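Local structure of diphthine synthase (Aeropyrum pernix, 1WDE) at residues Ala194-Ala199 against Ala204-Ala209; Val36-Tyr41 against Lys51-Ala56. The protein probably catalyses the S-adenosyl-L-methionine-dependent trimethylation of a modified histidine in translation elongation factor 2, giving diphthine on the way to diphthamide. All coordinates share one frame; numbering follows the deposited sequence.

Contact 1 of 2, residues Ala194-Ala199 against Ala204-Ala209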
ATOM      1  N   ALA A 194      -7.080 -18.598  -0.603  1.00 30.10           N
ATOM      2  CA  ALA A 194      -8.356 -17.884  -0.425  1.00 27.68           C
ATOM      3  C   ALA A 194      -9.181 -17.951  -1.703  1.00 20.98           C
ATOM      4  O   ALA A 194     -10.405 -18.089  -1.668  1.00 27.74           O
ATOM      5  CB  ALA A 194      -8.102 -16.388  -0.060  1.00 25.88           C
ATOM      6  N   ASP A 195      -8.505 -17.831  -2.837  1.00 26.02           N
ATOM      7  CA  ASP A 195      -9.179 -17.880  -4.122  1.00 27.22           C
ATOM      8  C   ASP A 195      -9.849 -19.226  -4.341  1.00 26.20           C
ATOM      9  O   ASP A 195     -10.987 -19.286  -4.799  1.00 28.96           O
ATOM     10  CB  ASP A 195      -8.181 -17.604  -5.243  1.00 27.05           C
ATOM     11  CG  ASP A 195      -8.849 -17.486  -6.604  1.00 26.94           C
ATOM     12  OD1 ASP A 195     -10.008 -16.997  -6.671  1.00 23.76           O
ATOM     13  OD2 ASP A 195      -8.206 -17.859  -7.611  1.00 26.28           O
ATOM     14  N   ARG A 196      -9.147 -20.310  -4.010  1.00 30.29           N
ATOM     15  CA  ARG A 196      -9.715 -21.641  -4.191  1.00 27.38           C
ATOM     16  C   ARG A 196     -10.922 -21.849  -3.286  1.00 34.93           C
ATOM     17  O   ARG A 196     -11.896 -22.500  -3.672  1.00 38.78           O
ATOM     18  CB  ARG A 196      -8.659 -22.721  -3.940  1.00 29.69           C
ATOM     19  CG  ARG A 196      -7.625 -22.831  -5.056  1.00 27.32           C
ATOM     20  CD  ARG A 196      -6.728 -24.061  -4.895  1.00 39.96           C
ATOM     21  NE  ARG A 196      -5.850 -23.991  -3.725  1.00 36.78           N
ATOM     22  CZ  ARG A 196      -4.723 -23.283  -3.660  1.00 38.26           C
ATOM     23  NH1 ARG A 196      -4.009 -23.302  -2.544  1.00 35.67           N
ATOM     24  NH2 ARG A 196      -4.302 -22.572  -4.702  1.00 34.20           N
ATOM     25  N   GLU A 197     -10.854 -21.289  -2.084  1.00 37.43           N
ATOM     26  CA  GLU A 197     -11.948 -21.389  -1.130  1.00 38.41           C
ATOM     27  C   GLU A 197     -13.110 -20.535  -1.625  1.00 37.33           C
ATOM     28  O   GLU A 197     -14.261 -20.968  -1.587  1.00 41.79           O
ATOM     29  CB  GLU A 197     -11.485 -20.887   0.234  1.00 44.45           C
ATOM     30  CG  GLU A 197     -12.089 -21.616   1.407  1.00 54.05           C
ATOM     31  CD  GLU A 197     -11.314 -21.370   2.687  1.00 61.26           C
ATOM     32  OE1 GLU A 197     -10.140 -21.802   2.766  1.00 65.27           O
ATOM     33  OE2 GLU A 197     -11.875 -20.736   3.607  1.00 65.04           O
ATOM     34  N   TYR A 198     -12.803 -19.324  -2.094  1.00 30.61           N
ATOM     35  CA  TYR A 198     -13.827 -18.408  -2.600  1.00 29.08           C
ATOM     36  C   TYR A 198     -14.523 -18.889  -3.876  1.00 31.87           C
ATOM     37  O   TYR A 198     -15.754 -18.873  -3.959  1.00 36.29           O
ATOM     38  CB  TYR A 198     -13.228 -17.012  -2.839  1.00 30.50           C
ATOM     39  CG  TYR A 198     -14.183 -16.049  -3.525  1.00 30.45           C
ATOM     40  CD1 TYR A 198     -15.413 -15.715  -2.947  1.00 36.67           C
ATOM     41  CD2 TYR A 198     -13.864 -15.489  -4.766  1.00 35.18           C
ATOM     42  CE1 TYR A 198     -16.302 -14.845  -3.594  1.00 34.21           C
ATOM     43  CE2 TYR A 198     -14.742 -14.623  -5.423  1.00 31.36           C
ATOM     44  CZ  TYR A 198     -15.956 -14.308  -4.832  1.00 32.49           C
ATOM     45  OH  TYR A 198     -16.824 -13.466  -5.484  1.00 29.59           O
ATOM     46  N   ALA A 199     -13.752 -19.315  -4.871  1.00 35.02           N
ATOM     47  CA  ALA A 199     -14.341 -19.792  -6.122  1.00 44.73           C
ATOM     48  C   ALA A 199     -15.246 -20.994  -5.841  1.00 48.29           C
ATOM     49  O   ALA A 199     -16.288 -21.170  -6.474  1.00 48.44           O
ATOM     50  CB  ALA A 199     -13.243 -20.175  -7.109  1.00 45.67           C
ATOM     51  N   ALA A 204     -17.506 -21.229  -9.229  1.00 45.14           N
ATOM     52  CA  ALA A 204     -16.724 -20.884 -10.408  1.00 40.63           C
ATOM     53  C   ALA A 204     -15.308 -21.384 -10.236  1.00 35.97           C
ATOM     54  O   ALA A 204     -14.864 -21.626  -9.123  1.00 32.05           O
ATOM     55  CB  ALA A 204     -16.724 -19.377 -10.618  1.00 41.50           C
ATOM     56  N   PRO A 205     -14.578 -21.546 -11.344  1.00 37.10           N
ATOM     57  CA  PRO A 205     -13.198 -22.025 -11.257  1.00 34.27           C
ATOM     58  C   PRO A 205     -12.339 -20.970 -10.558  1.00 33.48           C
ATOM     59  O   PRO A 205     -12.675 -19.790 -10.603  1.00 26.99           O
ATOM     60  CB  PRO A 205     -12.816 -22.195 -12.724  1.00 35.31           C
ATOM     61  CG  PRO A 205     -13.551 -21.022 -13.378  1.00 38.43           C
ATOM     62  CD  PRO A 205     -14.907 -21.107 -12.717  1.00 40.22           C
ATOM     63  N   ALA A 206     -11.257 -21.394  -9.900  1.00 29.47           N
ATOM     64  CA  ALA A 206     -10.340 -20.456  -9.243  1.00 29.89           C
ATOM     65  C   ALA A 206      -9.471 -19.928 -10.375  1.00 29.21           C
ATOM     66  O   ALA A 206      -8.917 -20.715 -11.147  1.00 30.33           O
ATOM     67  CB  ALA A 206      -9.495 -21.171  -8.215  1.00 29.12           C
ATOM     68  N   LEU A 207      -9.343 -18.604 -10.484  1.00 23.01           N
ATOM     69  CA  LEU A 207      -8.585 -18.026 -11.591  1.00 26.42           C
ATOM     70  C   LEU A 207      -7.385 -17.145 -11.295  1.00 18.99           C
ATOM     71  O   LEU A 207      -6.563 -16.932 -12.172  1.00 21.41           O
ATOM     72  CB  LEU A 207      -9.543 -17.244 -12.505  1.00 22.13           C
ATOM     73  CG  LEU A 207     -10.692 -18.068 -13.086  1.00 27.69           C
ATOM     74  CD1 LEU A 207     -11.730 -17.141 -13.655  1.00 25.57           C
ATOM     75  CD2 LEU A 207     -10.149 -19.031 -14.145  1.00 26.13           C
ATOM     76  N   LEU A 208      -7.285 -16.618 -10.085  1.00 21.38           N
ATOM     77  CA  LEU A 208      -6.171 -15.725  -9.766  1.00 22.41           C
ATOM     78  C   LEU A 208      -4.754 -16.263 -10.004  1.00 24.77           C
ATOM     79  O   LEU A 208      -3.874 -15.520 -10.460  1.00 19.02           O
ATOM     80  CB  LEU A 208      -6.320 -15.217  -8.320  1.00 22.12           C
ATOM     81  CG  LEU A 208      -7.665 -14.530  -7.988  1.00 21.27           C
ATOM     82  CD1 LEU A 208      -7.611 -13.917  -6.565  1.00 21.35           C
ATOM     83  CD2 LEU A 208      -7.952 -13.403  -8.995  1.00 24.97           C
ATOM     84  N   ALA A 209      -4.529 -17.548  -9.726  1.00 22.62           N
ATOM     85  CA  ALA A 209      -3.197 -18.139  -9.900  1.00 22.50           C
ATOM     86  C   ALA A 209      -2.701 -17.996 -11.329  1.00 24.00           C
ATOM     87  O   ALA A 209      -1.500 -17.836 -11.581  1.00 23.75           O
ATOM     88  CB  ALA A 209      -3.233 -19.616  -9.500  1.00 27.72           C
TER
HETATM   89  O   HOH W   1      -6.282 -19.426  -8.319  1.00 26.87           O
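Carboxylate oxygen OD2 of Asp195 accepts a hydrogen bond from Leu208 N at 2.9 Å and another from a water, whose oxygen lies 2.6 Å from OD2 and in turn accepts a hydrogen bond from Ala209 N. The Asp195 side chain thus braces the turn by which helix 184-202 of this tetrapyrrole-methylase-family chain folds back toward strand 213-217 of the mixed sheet, where Leu208 and Ala209 open a short 3-10 segment. Leu208 N meets OD2 from above, 36° out of the carboxylate plane, and its N-H points to the oxygen at only 141°. With CG anti to the backbone N (chi1 -174°), Asp195 extends from the helix flank toward the loop. Tyr160 OH, from helix 153-165, hydrogen-bonds to the other oxygen, OD1, so both ends of the carboxylate are held; the same hydroxyl also pairs with Leu207 N. Leu208 lies across the carboxylate, its CG 3.5 Å from Asp195 CG. Further along, Ala206 CB bridges Asp195 and the aliphatic part of Arg196, whose guanidinium turns back to Glu193. Near the helix end, Ala204 N donates to Ala199 O at 3.0 Å. Beside it the Ala199 methyl packs with CB 4.0 Å from Ala206 CB.

Contact 2 of 2, residues Val36-Tyr41 against Lys51-Ala56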
ATOM      1  N   VAL A  36       6.908  16.520  17.930  1.00 51.00           N
ATOM      2  CA  VAL A  36       6.935  15.675  16.741  1.00 47.60           C
ATOM      3  C   VAL A  36       6.863  14.187  17.064  1.00 51.49           C
ATOM      4  O   VAL A  36       7.837  13.597  17.536  1.00 52.85           O
ATOM      5  CB  VAL A  36       8.209  15.912  15.919  1.00 43.41           C
ATOM      6  CG1 VAL A  36       8.174  15.067  14.653  1.00 44.82           C
ATOM      7  CG2 VAL A  36       8.335  17.388  15.572  1.00 43.08           C
ATOM      8  N   TYR A  37       5.698  13.591  16.827  1.00 49.84           N
ATOM      9  CA  TYR A  37       5.503  12.167  17.043  1.00 47.91           C
ATOM     10  C   TYR A  37       5.855  11.530  15.712  1.00 50.32           C
ATOM     11  O   TYR A  37       5.541  12.074  14.652  1.00 54.21           O
ATOM     12  CB  TYR A  37       4.050  11.865  17.391  1.00 55.62           C
ATOM     13  CG  TYR A  37       3.602  12.438  18.715  1.00 60.66           C
ATOM     14  CD1 TYR A  37       3.993  11.854  19.920  1.00 64.18           C
ATOM     15  CD2 TYR A  37       2.792  13.569  18.766  1.00 61.53           C
ATOM     16  CE1 TYR A  37       3.586  12.384  21.145  1.00 66.00           C
ATOM     17  CE2 TYR A  37       2.382  14.106  19.981  1.00 64.80           C
ATOM     18  CZ  TYR A  37       2.779  13.510  21.167  1.00 65.21           C
ATOM     19  OH  TYR A  37       2.362  14.042  22.368  1.00 65.23           O
ATOM     20  N   VAL A  38       6.518  10.386  15.764  1.00 48.78           N
ATOM     21  CA  VAL A  38       6.928   9.689  14.559  1.00 47.05           C
ATOM     22  C   VAL A  38       6.494   8.238  14.667  1.00 47.24           C
ATOM     23  O   VAL A  38       6.817   7.557  15.639  1.00 46.51           O
ATOM     24  CB  VAL A  38       8.465   9.760  14.383  1.00 47.22           C
ATOM     25  CG1 VAL A  38       8.891   8.984  13.164  1.00 50.99           C
ATOM     26  CG2 VAL A  38       8.901  11.198  14.258  1.00 45.23           C
ATOM     27  N   GLU A  39       5.739   7.770  13.682  1.00 43.56           N
ATOM     28  CA  GLU A  39       5.283   6.393  13.701  1.00 50.57           C
ATOM     29  C   GLU A  39       5.884   5.669  12.508  1.00 51.34           C
ATOM     30  O   GLU A  39       5.792   6.125  11.371  1.00 50.31           O
ATOM     31  CB  GLU A  39       3.741   6.324  13.713  1.00 52.70           C
ATOM     32  CG  GLU A  39       3.020   6.841  12.483  1.00 50.20           C
ATOM     33  CD  GLU A  39       2.868   5.779  11.407  1.00 58.16           C
ATOM     34  OE1 GLU A  39       2.171   6.045  10.402  1.00 52.85           O
ATOM     35  OE2 GLU A  39       3.442   4.677  11.566  1.00 48.18           O
ATOM     36  N   SER A  40       6.533   4.547  12.787  1.00 53.65           N
ATOM     37  CA  SER A  40       7.177   3.772  11.747  1.00 56.96           C
ATOM     38  C   SER A  40       6.614   2.370  11.649  1.00 58.70           C
ATOM     39  O   SER A  40       7.282   1.464  11.161  1.00 62.02           O
ATOM     40  CB  SER A  40       8.678   3.724  12.020  1.00 56.72           C
ATOM     41  OG  SER A  40       8.922   3.780  13.413  1.00 57.46           O
ATOM     42  N   TYR A  41       5.376   2.198  12.106  1.00 57.42           N
ATOM     43  CA  TYR A  41       4.726   0.894  12.070  1.00 54.37           C
ATOM     44  C   TYR A  41       3.782   0.677  10.879  1.00 55.15           C
ATOM     45  O   TYR A  41       3.477  -0.468  10.535  1.00 53.44           O
ATOM     46  CB  TYR A  41       3.967   0.658  13.381  1.00 55.09           C
ATOM     47  CG  TYR A  41       2.783   1.571  13.605  1.00 52.57           C
ATOM     48  CD1 TYR A  41       1.561   1.330  12.975  1.00 56.03           C
ATOM     49  CD2 TYR A  41       2.876   2.664  14.461  1.00 56.58           C
ATOM     50  CE1 TYR A  41       0.453   2.157  13.199  1.00 56.26           C
ATOM     51  CE2 TYR A  41       1.779   3.500  14.693  1.00 60.24           C
ATOM     52  CZ  TYR A  41       0.569   3.240  14.060  1.00 60.35           C
ATOM     53  OH  TYR A  41      -0.525   4.045  14.305  1.00 58.66           O
ATOM     54  N   LYS A  51      15.489   8.638  12.652  1.00 45.12           N
ATOM     55  CA  LYS A  51      16.733   9.378  12.430  1.00 42.52           C
ATOM     56  C   LYS A  51      16.569  10.568  11.490  1.00 41.77           C
ATOM     57  O   LYS A  51      17.080  11.650  11.767  1.00 41.24           O
ATOM     58  CB  LYS A  51      17.813   8.451  11.861  1.00 50.61           C
ATOM     59  CG  LYS A  51      18.986   9.191  11.201  1.00 55.37           C
ATOM     60  CD  LYS A  51      19.867   8.240  10.388  1.00 60.20           C
ATOM     61  CE  LYS A  51      20.744   8.992   9.388  1.00 58.51           C
ATOM     62  NZ  LYS A  51      21.586  10.035  10.039  1.00 58.77           N
ATOM     63  N   SER A  52      15.873  10.362  10.373  1.00 39.76           N
ATOM     64  CA  SER A  52      15.652  11.422   9.383  1.00 37.18           C
ATOM     65  C   SER A  52      14.834  12.583   9.932  1.00 33.55           C
ATOM     66  O   SER A  52      15.108  13.743   9.631  1.00 39.94           O
ATOM     67  CB  SER A  52      14.945  10.858   8.145  1.00 40.84           C
ATOM     68  OG  SER A  52      14.637  11.894   7.223  1.00 32.75           O
ATOM     69  N   VAL A  53      13.818  12.262  10.723  1.00 36.21           N
ATOM     70  CA  VAL A  53      12.968  13.278  11.333  1.00 38.67           C
ATOM     71  C   VAL A  53      13.832  14.063  12.336  1.00 43.29           C
ATOM     72  O   VAL A  53      14.016  15.273  12.189  1.00 37.99           O
ATOM     73  CB  VAL A  53      11.767  12.615  12.069  1.00 37.49           C
ATOM     74  CG1 VAL A  53      10.952  13.668  12.799  1.00 34.02           C
ATOM     75  CG2 VAL A  53      10.857  11.883  11.054  1.00 34.30           C
ATOM     76  N   VAL A  54      14.366  13.355  13.333  1.00 41.65           N
ATOM     77  CA  VAL A  54      15.230  13.940  14.368  1.00 42.47           C
ATOM     78  C   VAL A  54      16.225  14.896  13.740  1.00 41.69           C
ATOM     79  O   VAL A  54      16.513  15.967  14.271  1.00 44.72           O
ATOM     80  CB  VAL A  54      16.016  12.837  15.114  1.00 38.92           C
ATOM     81  CG1 VAL A  54      17.236  13.436  15.825  1.00 45.99           C
ATOM     82  CG2 VAL A  54      15.112  12.157  16.112  1.00 38.97           C
ATOM     83  N   GLU A  55      16.743  14.490  12.593  1.00 42.20           N
ATOM     84  CA  GLU A  55      17.703  15.281  11.849  1.00 43.27           C
ATOM     85  C   GLU A  55      17.065  16.607  11.433  1.00 49.76           C
ATOM     86  O   GLU A  55      17.698  17.664  11.484  1.00 48.19           O
ATOM     87  CB  GLU A  55      18.142  14.462  10.634  1.00 52.36           C
ATOM     88  CG  GLU A  55      19.277  15.025   9.814  1.00 57.60           C
ATOM     89  CD  GLU A  55      19.832  13.987   8.847  1.00 67.24           C
ATOM     90  OE1 GLU A  55      20.408  14.382   7.807  1.00 69.26           O
ATOM     91  OE2 GLU A  55      19.697  12.774   9.139  1.00 62.35           O
ATOM     92  N   ALA A  56      15.793  16.550  11.045  1.00 50.25           N
ATOM     93  CA  ALA A  56      15.065  17.736  10.602  1.00 46.57           C
ATOM     94  C   ALA A  56      14.545  18.628  11.724  1.00 46.66           C
ATOM     95  O   ALA A  56      14.605  19.844  11.617  1.00 43.65           O
ATOM     96  CB  ALA A  56      13.900  17.317   9.704  1.00 46.25           C
TER
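Val53 has CG1 anti to its backbone N (chi1 175°), and Val38 takes nearly the same torsion (chi1 178°), which leaves its CG2 beside the backbone N. These settings bring Val53 CG1 to 3.5 Å from Val38 CG2, and the two side chains meet tip to tip. Val53 CG2 follows at 3.8 Å from the same Val38 methyl, so CG2 of Val38 sits against both branches of its partner. Val36, two residues earlier on the same side of the strand, approaches differently: its side chain and that of Val53 run antiparallel past one another, touching flank to flank with Val36 CG1 3.6 Å from Val53 CG1. One methyl of the helix therefore touches both strand valines. The three residues are buried where helix 47-57 packs on strand 35-39 in a beta-alpha-beta unit completed by strand 62-64, part of the parallel sheet of this tetrapyrrole-methylase-family protein. An alanine in place of Val53 would keep only CB, and would probably cost Val36 CG1 its contact and leave Val38 CG2 a thin one, opening a gap between helix and strand. Val62 and Val89, on the strands flanking 35-39, also touch Val53.

Contact 2 comes first in the sequence, and the two contacts lie on opposite sides of the middle of the chain, their own centres about 42 Å apart and their nearest atoms about 22 Å. Each joins a helix to a neighbouring part of the chain, but by different means: contact 1 combines polar bonds with alanine packing, whereas contact 2 is wholly apolar. Contact 2 belongs to the parallel sheet that includes strand 35-39, contact 1 to the helix and loop preceding strand 213-217 of the mixed sheet. Both lie away from the S-adenosyl-L-methionine positions inferred by similarity, among them Asp93, Ser121 and Leu173.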